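Local atomic coordinates of formiminoglutamase (Trypanosoma cruzi, PDB entry 4MYK), a protein that hydrolyses N-formimino-L-glutamate to L-glutamate and formamide as an arginase-like manganese metalloenzyme. Residues P16-L21 and V294-F299; S79-Y84 and H301-F306. The protein carries 1 engineered substitution. All coordinates share one frame; numbering follows the deposited sequence.

Contact 1 of 2, residues P16-L21 and V294-F299; sequences PRLLSL and VAVYMF
The Phe299 ring takes one methyl of Leu18 at a slant: CD2 of Leu18 rests 4.2 Å from CE2 of Phe299, while the ring of Phe116, from the central sheet, meets Phe299 with its plane turned by about 45°. This is the arginase/deacetylase α/β fold, a parallel sheet flanked by helices. Here the N-terminal loop ahead of strand 32-37 lays a turn against the last helix, 290-306. Leu18 reaches across with both prongs of its fork. CD1 touches CG1 of Val296 at 4.1 Å, and CD2 goes to Phe299, one helical turn further on. The Phe299 ring comes within reach because CG lies anti to the backbone N (chi1 168°). The meeting is wholly apolar and buried, and Phe59, Phe62 and Leu63 of helix 55-63 and Leu83 of strand 83-88 fill in around it. Nearby, Arg17 and Tyr297 both pack on Gln189 of the second subunit, which places the contact beside the subunit interface. The turn carrying Leu18 is braced by two bonds to the carbonyl of Arg17: Ser20 N at 2.9 Å and Ser20 OG at 2.6 Å from Arg17 O, the hydroxyl lying in the carbonyl plane with a C=O...OG angle of 153°.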
loop_
_atom_site.group_PDB
_atom_site.type_symbol
_atom_site.label_atom_id
_atom_site.label_comp_id
_atom_site.label_asym_id
_atom_site.label_seq_id
_atom_site.Cartn_x
_atom_site.Cartn_y
_atom_site.Cartn_z
ATOM N N PRO A 16 -22.718 -2.673 19.040
ATOM C CA PRO A 16 -22.890 -1.219 19.143
ATOM C C PRO A 16 -21.670 -0.492 18.603
ATOM O O PRO A 16 -20.551 -0.841 18.989
ATOM C CB PRO A 16 -22.986 -0.983 20.650
ATOM C CG PRO A 16 -23.403 -2.283 21.209
ATOM C CD PRO A 16 -22.770 -3.329 20.352
ATOM N N ARG A 17 -21.882 0.502 17.741
ATOM C CA ARG A 17 -20.771 1.263 17.177
ATOM C C ARG A 17 -20.831 2.757 17.502
ATOM O O ARG A 17 -21.585 3.169 18.365
ATOM C CB ARG A 17 -20.650 1.012 15.677
ATOM C CG ARG A 17 -20.233 -0.418 15.367
ATOM C CD ARG A 17 -20.159 -0.682 13.879
ATOM N NE ARG A 17 -19.612 -2.010 13.610
ATOM C CZ ARG A 17 -19.116 -2.397 12.437
ATOM N NH1 ARG A 17 -19.093 -1.555 11.408
ATOM N NH2 ARG A 17 -18.637 -3.629 12.292
ATOM N N LEU A 18 -20.014 3.559 16.829
ATOM C CA LEU A 18 -19.893 4.980 17.159
ATOM C C LEU A 18 -21.237 5.676 17.228
ATOM O O LEU A 18 -21.458 6.522 18.091
ATOM C CB LEU A 18 -18.970 5.705 16.171
ATOM C CG LEU A 18 -17.462 5.530 16.382
ATOM C CD1 LEU A 18 -16.703 5.788 15.095
ATOM C CD2 LEU A 18 -16.967 6.436 17.495
ATOM N N LEU A 19 -22.132 5.315 16.315
ATOM C CA LEU A 19 -23.485 5.875 16.294
ATOM C C LEU A 19 -24.192 5.830 17.666
ATOM O O LEU A 19 -24.890 6.773 18.046
ATOM C CB LEU A 19 -24.323 5.172 15.231
ATOM C CG LEU A 19 -25.675 5.795 14.913
ATOM C CD1 LEU A 19 -25.502 7.283 14.691
ATOM C CD2 LEU A 19 -26.282 5.130 13.701
ATOM N N SER A 20 -23.980 4.755 18.422
ATOM C CA SER A 20 -24.629 4.576 19.731
ATOM C C SER A 20 -24.168 5.542 20.837
ATOM O O SER A 20 -24.825 5.663 21.873
ATOM C CB SER A 20 -24.456 3.137 20.209
ATOM O OG SER A 20 -23.086 2.844 20.402
ATOM N N LEU A 21 -23.044 6.220 20.617
ATOM C CA LEU A 21 -22.508 7.160 21.601
ATOM C C LEU A 21 -23.147 8.540 21.454
ATOM O O LEU A 21 -22.994 9.399 22.325
ATOM C CB LEU A 21 -20.985 7.262 21.465
ATOM C CG LEU A 21 -20.216 5.943 21.557
ATOM C CD1 LEU A 21 -18.766 6.133 21.173
ATOM C CD2 LEU A 21 -20.342 5.376 22.953
ATOM N N VAL A 294 -10.916 5.373 6.393
ATOM C CA VAL A 294 -9.714 5.623 7.186
ATOM C C VAL A 294 -9.917 6.808 8.128
ATOM O O VAL A 294 -9.521 6.755 9.297
ATOM C CB VAL A 294 -8.483 5.855 6.305
ATOM C CG1 VAL A 294 -7.303 6.349 7.148
ATOM C CG2 VAL A 294 -8.143 4.573 5.542
ATOM N N ALA A 295 -10.547 7.863 7.611
ATOM C CA ALA A 295 -10.762 9.102 8.355
ATOM C C ALA A 295 -11.639 8.850 9.574
ATOM O O ALA A 295 -11.336 9.321 10.673
ATOM C CB ALA A 295 -11.379 10.167 7.455
ATOM N N VAL A 296 -12.720 8.094 9.376
ATOM C CA VAL A 296 -13.615 7.733 10.483
ATOM C C VAL A 296 -12.895 6.835 11.493
ATOM O O VAL A 296 -13.055 7.000 12.699
ATOM C CB VAL A 296 -14.942 7.075 9.986
ATOM C CG1 VAL A 296 -15.745 6.527 11.149
ATOM C CG2 VAL A 296 -15.782 8.077 9.178
ATOM N N TYR A 297 -12.088 5.903 10.995
ATOM C CA TYR A 297 -11.335 5.008 11.866
ATOM C C TYR A 297 -10.276 5.746 12.675
ATOM O O TYR A 297 -9.981 5.384 13.809
ATOM C CB TYR A 297 -10.701 3.873 11.063
ATOM C CG TYR A 297 -11.644 2.710 10.817
ATOM C CD1 TYR A 297 -12.349 2.133 11.867
ATOM C CD2 TYR A 297 -11.821 2.184 9.543
ATOM C CE1 TYR A 297 -13.211 1.074 11.652
ATOM C CE2 TYR A 297 -12.677 1.120 9.321
ATOM C CZ TYR A 297 -13.372 0.570 10.378
ATOM O OH TYR A 297 -14.225 -0.493 10.171
ATOM N N MET A 298 -9.712 6.793 12.091
ATOM C CA MET A 298 -8.790 7.664 12.810
ATOM C C MET A 298 -9.479 8.375 13.985
ATOM O O MET A 298 -8.948 8.414 15.102
ATOM C CB MET A 298 -8.179 8.681 11.849
ATOM C CG MET A 298 -7.070 8.127 10.981
ATOM S SD MET A 298 -6.464 9.313 9.759
ATOM C CE MET A 298 -5.792 10.615 10.790
ATOM N N PHE A 299 -10.649 8.955 13.721
ATOM C CA PHE A 299 -11.485 9.580 14.760
ATOM C C PHE A 299 -11.898 8.543 15.813
ATOM O O PHE A 299 -11.884 8.802 17.014
ATOM C CB PHE A 299 -12.724 10.220 14.112
ATOM C CG PHE A 299 -13.792 10.635 15.094
ATOM C CD1 PHE A 299 -13.638 11.773 15.865
ATOM C CD2 PHE A 299 -14.959 9.891 15.227
ATOM C CE1 PHE A 299 -14.613 12.148 16.768
ATOM C CE2 PHE A 299 -15.940 10.263 16.125
ATOM C CZ PHE A 299 -15.769 11.391 16.891
#

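Contact 2 of 2, residues S79-Y84 and H301-F306; sequences SHLKLY and HFVLGF
Leu81 drives its forked end between Val303 and Phe306, one turn apart on the closing stretch of helix 290-306. In this arginase-type α/β fold the helix packs against the parallel sheet, and Leu81 sits in the approach to strand 83-88, the outermost strand, within this chain, on one side of that sheet. CD2 of Leu81 comes to the rim of the Phe306 ring, in the ring plane, 3.7 Å from CD2 of Phe306 and 4.0 Å from its CE2. CD1 of Leu81 lies in the angle between the two residues, 3.9 Å from CG1 of Val303 and 3.9 Å from CD2 of Phe306. Leucine and valine point in opposing directions as they pass, whereas the leucine approaches the phenylalanine at a slant. With CG1 anti to the backbone N (chi1 166°), Val303 holds that methyl out toward the leucine.

The Phe306 ring also meets Phe114 edge-to-face, and Phe114 meets the ring of Phe302 too, so the end of the helix is tied to strand 114-119 through aromatic groups. On the loop side, CG of Leu81 lies 4.1 Å above one face of the His80 imidazole, offset toward the rim. No hydrogen bond joins the two segments; their shortest approach is van der Waals, from CD1 of Leu81 to the backbone O of Val303 at 3.4 Å.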
loop_
_atom_site.group_PDB
_atom_site.type_symbol
_atom_site.label_atom_id
_atom_site.label_comp_id
_atom_site.label_asym_id
_atom_site.label_seq_id
_atom_site.Cartn_x
_atom_site.Cartn_y
_atom_site.Cartn_z
ATOM N N SER A 79 -18.014 3.027 25.721
ATOM C CA SER A 79 -19.464 3.038 25.889
ATOM C C SER A 79 -19.968 4.198 26.736
ATOM O O SER A 79 -21.123 4.604 26.605
ATOM C CB SER A 79 -19.940 1.712 26.481
ATOM O OG SER A 79 -19.797 0.669 25.534
ATOM N N HIS A 80 -19.105 4.731 27.596
ATOM C CA HIS A 80 -19.511 5.788 28.526
ATOM C C HIS A 80 -19.471 7.214 27.945
ATOM O O HIS A 80 -20.005 8.142 28.550
ATOM C CB HIS A 80 -18.698 5.713 29.828
ATOM C CG HIS A 80 -17.336 6.325 29.733
ATOM N ND1 HIS A 80 -16.207 5.595 29.419
ATOM C CD2 HIS A 80 -16.916 7.598 29.920
ATOM C CE1 HIS A 80 -15.155 6.393 29.412
ATOM N NE2 HIS A 80 -15.559 7.616 29.709
ATOM N N LEU A 81 -18.841 7.388 26.785
ATOM C CA LEU A 81 -18.687 8.717 26.204
ATOM C C LEU A 81 -19.958 9.118 25.483
ATOM O O LEU A 81 -20.704 8.263 25.009
ATOM C CB LEU A 81 -17.519 8.753 25.218
ATOM C CG LEU A 81 -16.086 8.765 25.750
ATOM C CD1 LEU A 81 -15.087 8.749 24.599
ATOM C CD2 LEU A 81 -15.862 9.967 26.631
ATOM N N LYS A 82 -20.209 10.422 25.411
ATOM C CA LYS A 82 -21.304 10.948 24.603
ATOM C C LYS A 82 -20.748 11.848 23.524
ATOM O O LYS A 82 -19.954 12.744 23.802
ATOM C CB LYS A 82 -22.339 11.705 25.453
ATOM C CG LYS A 82 -23.266 10.795 26.249
ATOM C CD LYS A 82 -24.105 11.590 27.217
ATOM C CE LYS A 82 -23.259 12.628 27.929
ATOM N NZ LYS A 82 -21.950 12.088 28.433
ATOM N N LEU A 83 -21.163 11.577 22.291
ATOM C CA LEU A 83 -20.785 12.377 21.140
ATOM C C LEU A 83 -21.966 13.221 20.701
ATOM O O LEU A 83 -23.121 12.840 20.889
ATOM C CB LEU A 83 -20.365 11.477 19.980
ATOM C CG LEU A 83 -18.912 11.031 19.864
ATOM C CD1 LEU A 83 -18.280 10.853 21.237
ATOM C CD2 LEU A 83 -18.838 9.751 19.046
ATOM N N TYR A 84 -21.672 14.365 20.099
ATOM C CA TYR A 84 -22.711 15.207 19.514
ATOM C C TYR A 84 -22.196 15.784 18.221
ATOM O O TYR A 84 -21.043 16.197 18.130
ATOM C CB TYR A 84 -23.121 16.334 20.459
ATOM C CG TYR A 84 -24.374 17.053 20.038
ATOM C CD1 TYR A 84 -24.310 18.210 19.263
ATOM C CD2 TYR A 84 -25.630 16.582 20.413
ATOM C CE1 TYR A 84 -25.469 18.884 18.878
ATOM C CE2 TYR A 84 -26.789 17.249 20.033
ATOM C CZ TYR A 84 -26.699 18.398 19.266
ATOM O OH TYR A 84 -27.843 19.058 18.883
ATOM N N HIS A 301 -10.275 5.864 16.737
ATOM C CA HIS A 301 -9.146 5.564 17.607
ATOM C C HIS A 301 -8.936 6.708 18.581
ATOM O O HIS A 301 -8.645 6.483 19.758
ATOM C CB HIS A 301 -7.875 5.304 16.786
ATOM C CG HIS A 301 -7.781 3.907 16.249
ATOM N ND1 HIS A 301 -8.404 3.512 15.084
ATOM C CD2 HIS A 301 -7.153 2.806 16.729
ATOM C CE1 HIS A 301 -8.161 2.230 14.868
ATOM N NE2 HIS A 301 -7.405 1.778 15.853
ATOM N N PHE A 302 -9.086 7.938 18.095
ATOM C CA PHE A 302 -9.006 9.076 18.989
ATOM C C PHE A 302 -10.023 8.906 20.114
ATOM O O PHE A 302 -9.690 9.054 21.288
ATOM C CB PHE A 302 -9.265 10.417 18.289
ATOM C CG PHE A 302 -9.508 11.525 19.269
ATOM C CD1 PHE A 302 -8.442 12.192 19.854
ATOM C CD2 PHE A 302 -10.795 11.826 19.688
ATOM C CE1 PHE A 302 -8.653 13.170 20.809
ATOM C CE2 PHE A 302 -11.015 12.802 20.632
ATOM C CZ PHE A 302 -9.942 13.474 21.194
ATOM N N VAL A 303 -11.266 8.615 19.733
ATOM C CA VAL A 303 -12.363 8.441 20.673
ATOM C C VAL A 303 -12.061 7.371 21.732
ATOM O O VAL A 303 -12.334 7.573 22.918
ATOM C CB VAL A 303 -13.661 8.091 19.938
ATOM C CG1 VAL A 303 -14.712 7.569 20.917
ATOM C CG2 VAL A 303 -14.175 9.303 19.168
ATOM N N LEU A 304 -11.499 6.244 21.304
ATOM C CA LEU A 304 -11.062 5.201 22.225
ATOM C C LEU A 304 -9.997 5.705 23.197
ATOM O O LEU A 304 -10.040 5.396 24.385
ATOM C CB LEU A 304 -10.501 4.013 21.453
ATOM C CG LEU A 304 -11.501 3.085 20.772
ATOM C CD1 LEU A 304 -10.761 1.936 20.132
ATOM C CD2 LEU A 304 -12.506 2.568 21.774
ATOM N N GLY A 305 -9.029 6.459 22.684
ATOM C CA GLY A 305 -7.974 7.004 23.513
ATOM C C GLY A 305 -8.559 7.941 24.546
ATOM O O GLY A 305 -8.155 7.946 25.712
ATOM N N PHE A 306 -9.525 8.737 24.101
ATOM C CA PHE A 306 -10.198 9.702 24.961
ATOM C C PHE A 306 -10.913 8.997 26.110
ATOM O O PHE A 306 -10.858 9.436 27.263
ATOM C CB PHE A 306 -11.196 10.507 24.142
ATOM C CG PHE A 306 -11.635 11.775 24.798
ATOM C CD1 PHE A 306 -10.877 12.936 24.676
ATOM C CD2 PHE A 306 -12.808 11.816 25.533
ATOM C CE1 PHE A 306 -11.282 14.114 25.275
ATOM C CE2 PHE A 306 -13.218 12.986 26.135
ATOM C CZ PHE A 306 -12.454 14.141 26.001
#

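How the contacts relate
Both lie on the buried side of helix 290-306 and neither is a surface patch, although Phe306 in contact 2 is partly exposed. Contact 1 takes the middle of the helix and contact 2 its final turns, centres about 9 Å apart. Each centres on one leucine, but the prongs of Leu18 touch separate residues, whereas a prong of Leu81 touches two. Contact 1 draws in the N-terminal loop and lies near the second subunit; contact 2 concerns the edge of the sheet, and no other chain of the assembly touches its segments. Polar chemistry appears between them: the backbone O of Leu21 probably accepts a hydrogen bond from Leu83 N at 2.8 Å, tying loop to edge strand.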